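Local structure of putative DNA binding protein (Bacteroides thetaiotaomicron VPI-5482, 3HTN) at residues I22-I28 / S114-G119. The protein binds metal ions and possibly DNA, its function being otherwise unknown. Sequence-based numbering, arbitrary orientation.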
ATOM      1  N   ILE A  22      15.202   8.620   4.184  1.00 16.82           N
ATOM      2  CA  ILE A  22      15.977   8.140   5.316  1.00 18.13           C
ATOM      3  C   ILE A  22      17.419   7.932   4.855  1.00 17.09           C
ATOM      4  O   ILE A  22      17.672   7.576   3.692  1.00 17.09           O
ATOM      5  CB  ILE A  22      15.329   6.850   5.898  1.00 18.29           C
ATOM      6  CG1 ILE A  22      13.903   7.167   6.407  1.00 20.28           C
ATOM      7  CG2 ILE A  22      16.200   6.281   7.000  1.00 16.47           C
ATOM      8  CD1 ILE A  22      13.207   6.073   7.114  1.00 23.06           C
ATOM      9  N   ASN A  23      18.379   8.222   5.748  1.00 16.70           N
ATOM     10  CA  ASN A  23      19.791   8.052   5.443  1.00 18.64           C
ATOM     11  C   ASN A  23      20.106   6.586   5.240  1.00 16.54           C
ATOM     12  O   ASN A  23      19.509   5.715   5.874  1.00 16.23           O
ATOM     13  CB  ASN A  23      20.690   8.590   6.577  1.00 18.53           C
ATOM     14  CG  ASN A  23      20.635  10.093   6.726  1.00 23.38           C
ATOM     15  OD1 ASN A  23      20.000  10.784   5.948  1.00 22.75           O
ATOM     16  ND2 ASN A  23      21.280  10.601   7.779  1.00 23.92           N
ATOM     17  N   ASN A  24      21.078   6.295   4.397  1.00 15.84           N
ATOM     18  CA  ASN A  24      21.469   4.929   4.182  1.00 16.08           C
ATOM     19  C   ASN A  24      22.052   4.352   5.475  1.00 16.65           C
ATOM     20  O   ASN A  24      22.544   5.088   6.355  1.00 18.07           O
ATOM     21  CB  ASN A  24      22.504   4.852   3.072  1.00 17.22           C
ATOM     22  CG  ASN A  24      22.590   3.482   2.436  1.00 18.18           C
ATOM     23  OD1 ASN A  24      21.787   2.596   2.730  1.00 18.97           O
ATOM     24  ND2 ASN A  24      23.584   3.294   1.560  1.00 17.44           N
ATOM     25  N   HIS A  25      21.982   3.034   5.605  1.00 17.09           N
ATOM     26  CA  HIS A  25      22.538   2.311   6.751  1.00 17.18           C
ATOM     27  C   HIS A  25      21.914   2.696   8.084  1.00 18.35           C
ATOM     28  O   HIS A  25      22.536   2.541   9.139  1.00 22.68           O
ATOM     29  CB  HIS A  25      24.063   2.498   6.830  1.00 19.36           C
ATOM     30  CG  HIS A  25      24.754   2.267   5.535  1.00 20.99           C
ATOM     31  ND1 HIS A  25      24.644   1.083   4.844  1.00 24.01           N
ATOM     32  CD2 HIS A  25      25.569   3.060   4.806  1.00 27.66           C
ATOM     33  CE1 HIS A  25      25.373   1.151   3.746  1.00 27.45           C
ATOM     34  NE2 HIS A  25      25.929   2.348   3.691  1.00 25.80           N
ATOM     35  N   THR A  26      20.680   3.176   8.040  1.00 16.79           N
ATOM     36  CA  THR A  26      19.969   3.646   9.204  1.00 16.51           C
ATOM     37  C   THR A  26      18.775   2.748   9.451  1.00 16.22           C
ATOM     38  O   THR A  26      18.172   2.260   8.489  1.00 15.50           O
ATOM     39  CB  THR A  26      19.516   5.078   8.930  1.00 18.11           C
ATOM     40  OG1 THR A  26      20.686   5.870   8.647  1.00 19.12           O
ATOM     41  CG2 THR A  26      18.789   5.689  10.095  1.00 18.03           C
ATOM     42  N   GLU A  27      18.444   2.517  10.720  1.00 15.75           N
ATOM     43  CA  GLU A  27      17.299   1.707  11.089  1.00 15.98           C
ATOM     44  C   GLU A  27      16.048   2.570  10.872  1.00 16.48           C
ATOM     45  O   GLU A  27      15.874   3.621  11.506  1.00 15.80           O
ATOM     46  CB  GLU A  27      17.435   1.155  12.516  1.00 16.04           C
ATOM     47  CG  GLU A  27      16.553  -0.065  12.740  1.00 18.27           C
ATOM     48  CD  GLU A  27      15.124   0.304  12.941  1.00 16.48           C
ATOM     49  OE1 GLU A  27      14.846   0.976  13.954  1.00 18.32           O
ATOM     50  OE2 GLU A  27      14.315  -0.041  12.080  1.00 17.67           O
ATOM     51  N   ILE A  28      15.191   2.090   9.982  0.70 15.01           N
ATOM     52  CA  ILE A  28      14.064   2.884   9.456  0.70 17.55           C
ATOM     53  C   ILE A  28      12.983   3.222  10.486  0.70 16.34           C
ATOM     54  O   ILE A  28      12.409   4.321  10.472  0.70 16.76           O
ATOM     55  CB  ILE A  28      13.464   2.156   8.239  0.70 17.25           C
ATOM     56  CG1 ILE A  28      14.474   2.160   7.088  0.70 16.75           C
ATOM     57  CG2 ILE A  28      12.135   2.783   7.783  0.70 22.67           C
ATOM     58  CD1 ILE A  28      14.115   1.224   5.935  0.70 18.75           C
ATOM     59  N   SER A 114      11.784  -3.625  12.855  0.50 14.75           N
ATOM     60  CA  SER A 114      12.950  -2.862  12.459  0.50 15.13           C
ATOM     61  C   SER A 114      13.429  -3.278  11.092  0.50 15.66           C
ATOM     62  O   SER A 114      13.102  -4.357  10.607  0.50 15.76           O
ATOM     63  CB  SER A 114      14.081  -3.078  13.457  0.50 15.82           C
ATOM     64  OG  SER A 114      14.508  -4.427  13.472  0.50 17.44           O
ATOM     65  N   ALA A 115      14.191  -2.395  10.465  1.00 15.47           N
ATOM     66  CA  ALA A 115      14.788  -2.674   9.172  1.00 15.25           C
ATOM     67  C   ALA A 115      15.935  -1.706   8.968  1.00 15.89           C
ATOM     68  O   ALA A 115      15.760  -0.524   9.204  1.00 17.66           O
ATOM     69  CB  ALA A 115      13.793  -2.547   8.047  1.00 17.13           C
ATOM     70  N   ILE A 116      17.078  -2.200   8.509  1.00 17.75           N
ATOM     71  CA  ILE A 116      18.253  -1.363   8.258  1.00 16.60           C
ATOM     72  C   ILE A 116      18.363  -1.089   6.767  1.00 15.59           C
ATOM     73  O   ILE A 116      18.546  -2.017   5.974  1.00 14.60           O
ATOM     74  CB  ILE A 116      19.549  -2.028   8.761  1.00 15.24           C
ATOM     75  CG1 ILE A 116      19.450  -2.304  10.272  1.00 18.50           C
ATOM     76  CG2 ILE A 116      20.770  -1.140   8.437  1.00 16.56           C
ATOM     77  CD1 ILE A 116      20.638  -3.129  10.840  1.00 20.80           C
ATOM     78  N   GLN A 117      18.259   0.184   6.392  1.00 14.68           N
ATOM     79  CA  GLN A 117      18.363   0.574   5.009  1.00 15.06           C
ATOM     80  C   GLN A 117      19.708   0.224   4.388  1.00 16.02           C
ATOM     81  O   GLN A 117      20.754   0.342   5.014  1.00 15.35           O
ATOM     82  CB  GLN A 117      18.080   2.058   4.900  1.00 14.81           C
ATOM     83  CG  GLN A 117      17.992   2.614   3.488  1.00 15.57           C
ATOM     84  CD  GLN A 117      17.436   3.973   3.483  1.00 19.70           C
ATOM     85  OE1 GLN A 117      16.459   4.245   4.177  1.00 18.70           O
ATOM     86  NE2 GLN A 117      18.026   4.844   2.695  1.00 19.54           N
ATOM     87  N   ASN A 118      19.645  -0.208   3.142  1.00 16.99           N
ATOM     88  CA  ASN A 118      20.825  -0.473   2.326  1.00 15.01           C
ATOM     89  C   ASN A 118      20.454  -0.133   0.885  1.00 15.43           C
ATOM     90  O   ASN A 118      20.134  -1.002   0.066  1.00 16.91           O
ATOM     91  CB  ASN A 118      21.302  -1.914   2.483  1.00 15.73           C
ATOM     92  CG  ASN A 118      22.701  -2.090   1.965  1.00 20.62           C
ATOM     93  OD1 ASN A 118      23.533  -1.200   2.143  1.00 20.61           O
ATOM     94  ND2 ASN A 118      22.968  -3.202   1.293  1.00 19.57           N
ATOM     95  N   GLY A 119      20.501   1.165   0.595  1.00 16.05           N
ATOM     96  CA  GLY A 119      20.030   1.732  -0.670  1.00 16.41           C
ATOM     97  C   GLY A 119      19.226   2.972  -0.318  1.00 16.88           C
ATOM     98  O   GLY A 119      19.652   3.771   0.526  1.00 18.49           O
TER
HETATM   99  O   HOH W   1      24.033   0.708   0.226  1.00 25.33           O
HETATM  100  O   HOH W   2      23.074  -0.997   5.497  1.00 29.84           O
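E27 and I116 form a single beta bridge: T26 O accepts Q117 N at 3.0 Å and I28 N gives a nearly straight bond to A115 O at 2.8 Å. The loop before E27 makes a type II turn from N23 to T26, and H25 N reaches Q117 O weakly. E27 is the N-cap of helix 28-39. Its CG is anti to the backbone N (chi1 -159°), and the chain bends at chi2, bringing E27 OE2 to A115 N at 2.9 Å on the anti side of the carboxylate; OE2 also takes V29 N, while OE1 takes K30 N. In the PCC domain this joins the loop between strand 17-22 and the helix to the end of strand 107-117, where the chain turns a corner towards strand 120-127. The buried Q117 reaches over extended, NE2 donating to I22 O (2.9 Å), above its carbonyl plane, and to G119 O, while OE1 lies against I22 CB. A leucine here would probably leave I22 O and G119 O without this shared donor. N24 OD1 accepts G119 N at 2.9 Å; one water links N24 ND2 to N118 OD1, another H25 ND1 to Q117 O, and N118 ND2 is hydrogen-bonded to Q75 OE1.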